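PPC domain-containing protein (Archaeoglobus fulgidus, PDB 2H6L) is of unknown function but binds zinc and belongs to the PPC (DUF296) domain family. Local coordinates at residues A[18-22]-A[23-27]; A[80-84]-A[85-89]. All coordinates share one frame; numbering follows the deposited sequence.

Overall arrangement
Both contacts are local, each made by one continuous run of chain, and both lie partly buried. Contact 1 (18-22 with 23-27) starts helix 22-33 after the loop that follows strand 10-15. Contact 2 (80-84 with 85-89) is the turn end of the hairpin of strands 70-82 and 85-96, and it runs on to a zinc ligand. Their centres are about 16 Å apart, yet they touch: Ile-26 packs on Cys-88, and Glu-27 OE2 probably accepts from Cys-88 N. One aspartate capping bond marks contact 1, with leucine and isoleucine facing the core. Contact 2 combines strand pairing with a lysine laid over a phenylalanine ring and an exposed turn.

Contact 1: A[18-22]-A[23-27]; sequences YGKDL and VRQIE
Lys-20 touches Gln-25 where the loop enters helix 22-33. Its CB lies 3.2 Å from Gln-25 NE2, and its carbonyl O takes a weak bond from the same NE2. The amide's other end, Gln-25 OE1, accepts from Asp-17 N, so the amide bridges two points of the incoming loop. Asp-21 is the N-cap. With CG anti to its own backbone N (chi1 -174°), the carboxylate turns forward to the first turn of the helix. OD2 accepts from Arg-24 N at 2.8 Å, on its anti side and 17° out of the carboxylate plane. The Arg-24 chain crosses this carboxylate, with CG 3.1 Å from Asp-21 OD2, but its guanidinium leads away and forms no salt bridge with Asp-21. Asp-21 OD1 accepts from Ala-108 N, tying the cap to strand 99-110. Asp-21 O accepts from Gln-25 N at 3.1 Å. Leu-22 and Ile-26 lie side by side, Leu-22 CD2 being 3.6 Å from Ile-26 CD1. Leu-22 also packs on Ile-72 and Leu-75, and Ile-26 on Val-115. The chemistry implies a helix start where the Asp-21 carboxylate satisfies Arg-24 N and its backbone O takes Gln-25 N, while the negative charge probably also suits the helix dipole.

Contact 2: A[80-84]-A[85-89]; sequences SMKDS and KPFCH. With ZN (zinc ion), chain D.
Ser-80 and Phe-87 form an antiparallel hydrogen-bonded pair, with Phe-87 N 2.6 Å from Ser-80 O, Met-81 and Pro-86 follow as a non-hydrogen-bonded pair, and beyond them Asp-83 and Ser-84 make the turn with positive phi angles.

Lys-82 and Phe-87 lie alongside each other and point the same way. CG of Lys-82 stands opposite the backbone N (chi1 -177°) and the rest of the chain is extended, which brings CD over the ring face. CD sits above the middle of that face, 3.7 Å from the Phe-87 ring centroid, as a CH-pi contact. Lys-82 NZ is off-centre, 4.6 Å from the same centroid, in a cation-pi contact. With an alanine in place of Phe-87, the Lys-82 chain would probably lose the face it lies on and its ammonium one aromatic partner.

On the other face of the hairpin, the bent chain of selenomethionine Met-81 brings SE to 4.1 Å from Pro-86 CD. A water joins the strands by donating to Phe-87 O and bonding Ser-80 OG, which is also bonded to Trp-138 NE1. In the turn, Ser-84 OG donates to Asp-83 O at 2.6 Å from above the carbonyl plane.

His-89 NE2 binds the zinc at 2.2 Å together with His-91 and His-104 of the same chain, and His-89 ND1 is hydrogen-bonded to Glu-114 of the third subunit, which probably fixes the ring's rotation. Pro-86 and Cys-88 pack against Leu-30 of helix 22-33, while Ser-80, Phe-87 and His-89 touch Arg-127 of strand 127-129 and Lys-82 makes a second cation-pi contact with Phe-136 of strand 136-138.

Contact 1: A[18-22]-A[23-27]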
loop_
_atom_site.group_PDB
_atom_site.type_symbol
_atom_site.label_atom_id
_atom_site.label_comp_id
_atom_site.label_asym_id
_atom_site.label_seq_id
_atom_site.Cartn_x
_atom_site.Cartn_y
_atom_site.Cartn_z
ATOM N N TYR A 18 6.251 -13.992 -16.399
ATOM C CA TYR A 18 5.662 -15.177 -15.803
ATOM C C TYR A 18 6.754 -16.208 -15.495
ATOM O O TYR A 18 7.692 -16.379 -16.271
ATOM C CB TYR A 18 4.632 -15.758 -16.783
ATOM C CG TYR A 18 4.088 -17.121 -16.420
ATOM C CD1 TYR A 18 4.837 -18.279 -16.644
ATOM C CD2 TYR A 18 2.814 -17.258 -15.874
ATOM C CE1 TYR A 18 4.327 -19.541 -16.331
ATOM C CE2 TYR A 18 2.298 -18.508 -15.560
ATOM C CZ TYR A 18 3.057 -19.647 -15.791
ATOM O OH TYR A 18 2.541 -20.881 -15.490
ATOM N N GLY A 19 6.637 -16.877 -14.354
ATOM C CA GLY A 19 7.606 -17.898 -13.987
ATOM C C GLY A 19 8.950 -17.470 -13.415
ATOM O O GLY A 19 9.756 -18.326 -13.063
ATOM N N LYS A 20 9.206 -16.170 -13.318
ATOM C CA LYS A 20 10.476 -15.680 -12.777
ATOM C C LYS A 20 10.252 -15.086 -11.390
ATOM O O LYS A 20 9.135 -14.694 -11.064
ATOM C CB LYS A 20 11.061 -14.600 -13.694
ATOM C CG LYS A 20 11.314 -15.055 -15.121
ATOM C CD LYS A 20 12.407 -16.113 -15.182
ATOM C CE LYS A 20 12.681 -16.534 -16.627
ATOM N NZ LYS A 20 13.880 -17.416 -16.741
ATOM N N ASP A 21 11.312 -14.997 -10.587
ATOM C CA ASP A 21 11.195 -14.448 -9.235
ATOM C C ASP A 21 10.805 -12.975 -9.216
ATOM O O ASP A 21 11.378 -12.150 -9.923
ATOM C CB ASP A 21 12.501 -14.619 -8.457
ATOM C CG ASP A 21 12.365 -14.191 -7.003
ATOM O OD1 ASP A 21 11.694 -14.910 -6.238
ATOM O OD2 ASP A 21 12.909 -13.132 -6.629
ATOM N N LEU A 22 9.836 -12.650 -8.373
ATOM C CA LEU A 22 9.348 -11.289 -8.265
ATOM C C LEU A 22 10.444 -10.327 -7.811
ATOM O O LEU A 22 10.708 -9.331 -8.473
ATOM C CB LEU A 22 8.158 -11.250 -7.297
ATOM C CG LEU A 22 7.159 -10.112 -7.515
ATOM C CD1 LEU A 22 5.916 -10.315 -6.660
ATOM C CD2 LEU A 22 7.832 -8.799 -7.194
ATOM N N VAL A 23 11.091 -10.634 -6.688
ATOM C CA VAL A 23 12.144 -9.771 -6.171
ATOM C C VAL A 23 13.290 -9.610 -7.162
ATOM O O VAL A 23 13.755 -8.501 -7.408
ATOM C CB VAL A 23 12.724 -10.314 -4.850
ATOM C CG1 VAL A 23 13.684 -9.294 -4.246
ATOM C CG2 VAL A 23 11.604 -10.634 -3.884
ATOM N N ARG A 24 13.745 -10.720 -7.735
ATOM C CA ARG A 24 14.855 -10.681 -8.686
ATOM C C ARG A 24 14.602 -9.797 -9.904
ATOM O O ARG A 24 15.499 -9.073 -10.346
ATOM C CB ARG A 24 15.205 -12.097 -9.150
ATOM C CG ARG A 24 15.635 -13.028 -8.023
ATOM C CD ARG A 24 16.929 -12.569 -7.370
ATOM N NE ARG A 24 17.263 -13.382 -6.203
ATOM C CZ ARG A 24 18.387 -13.268 -5.501
ATOM N NH1 ARG A 24 19.301 -12.370 -5.844
ATOM N NH2 ARG A 24 18.596 -14.048 -4.451
ATOM N N GLN A 25 13.391 -9.853 -10.452
ATOM C CA GLN A 25 13.062 -9.045 -11.621
ATOM C C GLN A 25 13.132 -7.561 -11.311
ATOM O O GLN A 25 13.682 -6.783 -12.083
ATOM C CB GLN A 25 11.672 -9.393 -12.139
ATOM C CG GLN A 25 11.579 -10.802 -12.677
ATOM C CD GLN A 25 10.279 -11.067 -13.403
ATOM O OE1 GLN A 25 9.995 -10.456 -14.432
ATOM N NE2 GLN A 25 9.483 -11.981 -12.868
ATOM N N ILE A 26 12.573 -7.167 -10.176
ATOM C CA ILE A 26 12.604 -5.770 -9.788
ATOM C C ILE A 26 14.055 -5.328 -9.630
ATOM O O ILE A 26 14.458 -4.290 -10.152
ATOM C CB ILE A 26 11.833 -5.550 -8.459
ATOM C CG1 ILE A 26 10.341 -5.835 -8.691
ATOM C CG2 ILE A 26 12.057 -4.122 -7.946
ATOM C CD1 ILE A 26 9.444 -5.618 -7.477
ATOM N N GLU A 27 14.844 -6.128 -8.922
ATOM C CA GLU A 27 16.245 -5.793 -8.711
ATOM C C GLU A 27 16.991 -5.636 -10.032
ATOM O O GLU A 27 17.876 -4.794 -10.146
ATOM C CB GLU A 27 16.924 -6.849 -7.825
ATOM C CG GLU A 27 16.215 -7.041 -6.478
ATOM C CD GLU A 27 17.138 -7.516 -5.366
ATOM O OE1 GLU A 27 18.010 -8.371 -5.635
ATOM O OE2 GLU A 27 16.979 -7.041 -4.215
#

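Contact 2: A[80-84]-A[85-89]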
loop_
_atom_site.group_PDB
_atom_site.type_symbol
_atom_site.label_atom_id
_atom_site.label_comp_id
_atom_site.label_asym_id
_atom_site.label_seq_id
_atom_site.Cartn_x
_atom_site.Cartn_y
_atom_site.Cartn_z
ATOM N N SER A 80 16.906 0.566 -1.363
ATOM C CA SER A 80 17.989 1.285 -0.706
ATOM C C SER A 80 19.290 0.566 -1.035
ATOM O O SER A 80 19.279 -0.423 -1.773
ATOM C CB SER A 80 17.760 1.347 0.808
ATOM O OG SER A 80 17.410 0.083 1.331
HETATM N N MSE A 81 20.404 1.056 -0.502
HETATM C CA MSE A 81 21.696 0.444 -0.783
HETATM C C MSE A 81 22.202 -0.511 0.288
HETATM O O MSE A 81 22.277 -0.167 1.466
HETATM C CB MSE A 81 22.749 1.528 -1.039
HETATM C CG MSE A 81 22.555 2.300 -2.343
HETATM SE SE MSE A 81 22.857 1.233 -3.954
HETATM C CE MSE A 81 24.775 1.472 -4.088
ATOM N N LYS A 82 22.539 -1.719 -0.148
ATOM C CA LYS A 82 23.083 -2.756 0.721
ATOM C C LYS A 82 24.169 -3.462 -0.088
ATOM O O LYS A 82 23.925 -3.917 -1.209
ATOM C CB LYS A 82 22.000 -3.760 1.128
ATOM C CG LYS A 82 22.497 -4.833 2.092
ATOM C CD LYS A 82 21.373 -5.751 2.569
ATOM C CE LYS A 82 21.881 -6.797 3.559
ATOM N NZ LYS A 82 20.801 -7.711 4.030
ATOM N N ASP A 83 25.371 -3.543 0.469
ATOM C CA ASP A 83 26.476 -4.183 -0.237
ATOM C C ASP A 83 26.685 -3.490 -1.587
ATOM O O ASP A 83 26.884 -4.142 -2.615
ATOM C CB ASP A 83 26.189 -5.675 -0.449
ATOM C CG ASP A 83 25.977 -6.426 0.860
ATOM O OD1 ASP A 83 26.802 -6.262 1.785
ATOM O OD2 ASP A 83 24.990 -7.187 0.964
ATOM N N SER A 84 26.615 -2.161 -1.566
ATOM C CA SER A 84 26.814 -1.310 -2.743
ATOM C C SER A 84 25.959 -1.603 -3.976
ATOM O O SER A 84 26.420 -1.433 -5.105
ATOM C CB SER A 84 28.285 -1.331 -3.156
ATOM O OG SER A 84 28.621 -2.585 -3.717
ATOM N N LYS A 85 24.723 -2.039 -3.768
ATOM C CA LYS A 85 23.826 -2.312 -4.882
ATOM C C LYS A 85 22.380 -2.170 -4.432
ATOM O O LYS A 85 22.054 -2.406 -3.267
ATOM C CB LYS A 85 24.063 -3.720 -5.437
ATOM C CG LYS A 85 23.712 -4.839 -4.477
ATOM C CD LYS A 85 23.921 -6.209 -5.113
ATOM C CE LYS A 85 22.989 -6.432 -6.295
ATOM N NZ LYS A 85 23.156 -7.788 -6.892
ATOM N N PRO A 86 21.488 -1.780 -5.351
ATOM C CA PRO A 86 20.080 -1.627 -4.968
ATOM C C PRO A 86 19.511 -2.878 -4.294
ATOM O O PRO A 86 19.565 -3.982 -4.840
ATOM C CB PRO A 86 19.395 -1.283 -6.292
ATOM C CG PRO A 86 20.327 -1.850 -7.335
ATOM C CD PRO A 86 21.681 -1.528 -6.786
ATOM N N PHE A 87 18.971 -2.689 -3.095
ATOM C CA PHE A 87 18.409 -3.788 -2.323
ATOM C C PHE A 87 16.932 -3.553 -1.991
ATOM O O PHE A 87 16.565 -2.494 -1.483
ATOM C CB PHE A 87 19.205 -3.955 -1.034
ATOM C CG PHE A 87 18.662 -5.012 -0.126
ATOM C CD1 PHE A 87 18.845 -6.357 -0.418
ATOM C CD2 PHE A 87 17.956 -4.662 1.019
ATOM C CE1 PHE A 87 18.336 -7.343 0.417
ATOM C CE2 PHE A 87 17.439 -5.638 1.862
ATOM C CZ PHE A 87 17.630 -6.984 1.562
ATOM N N CYS A 88 16.092 -4.546 -2.278
ATOM C CA CYS A 88 14.659 -4.440 -2.017
ATOM C C CYS A 88 14.249 -5.011 -0.661
ATOM O O CYS A 88 14.686 -6.091 -0.276
ATOM C CB CYS A 88 13.850 -5.168 -3.103
ATOM S SG CYS A 88 13.939 -4.479 -4.775
ATOM N N HIS A 89 13.410 -4.264 0.054
ATOM C CA HIS A 89 12.865 -4.690 1.334
ATOM C C HIS A 89 11.365 -4.657 1.090
ATOM O O HIS A 89 10.771 -3.586 1.007
ATOM C CB HIS A 89 13.202 -3.711 2.452
ATOM C CG HIS A 89 12.685 -4.141 3.790
ATOM N ND1 HIS A 89 12.773 -3.352 4.916
ATOM C CD2 HIS A 89 12.079 -5.288 4.179
ATOM C CE1 HIS A 89 12.244 -3.993 5.940
ATOM N NE2 HIS A 89 11.815 -5.172 5.522
HETATM ZN ZN ZN D . 11.045 -6.937 6.590
HETATM O O HOH W 1 15.523 -1.558 0.681
#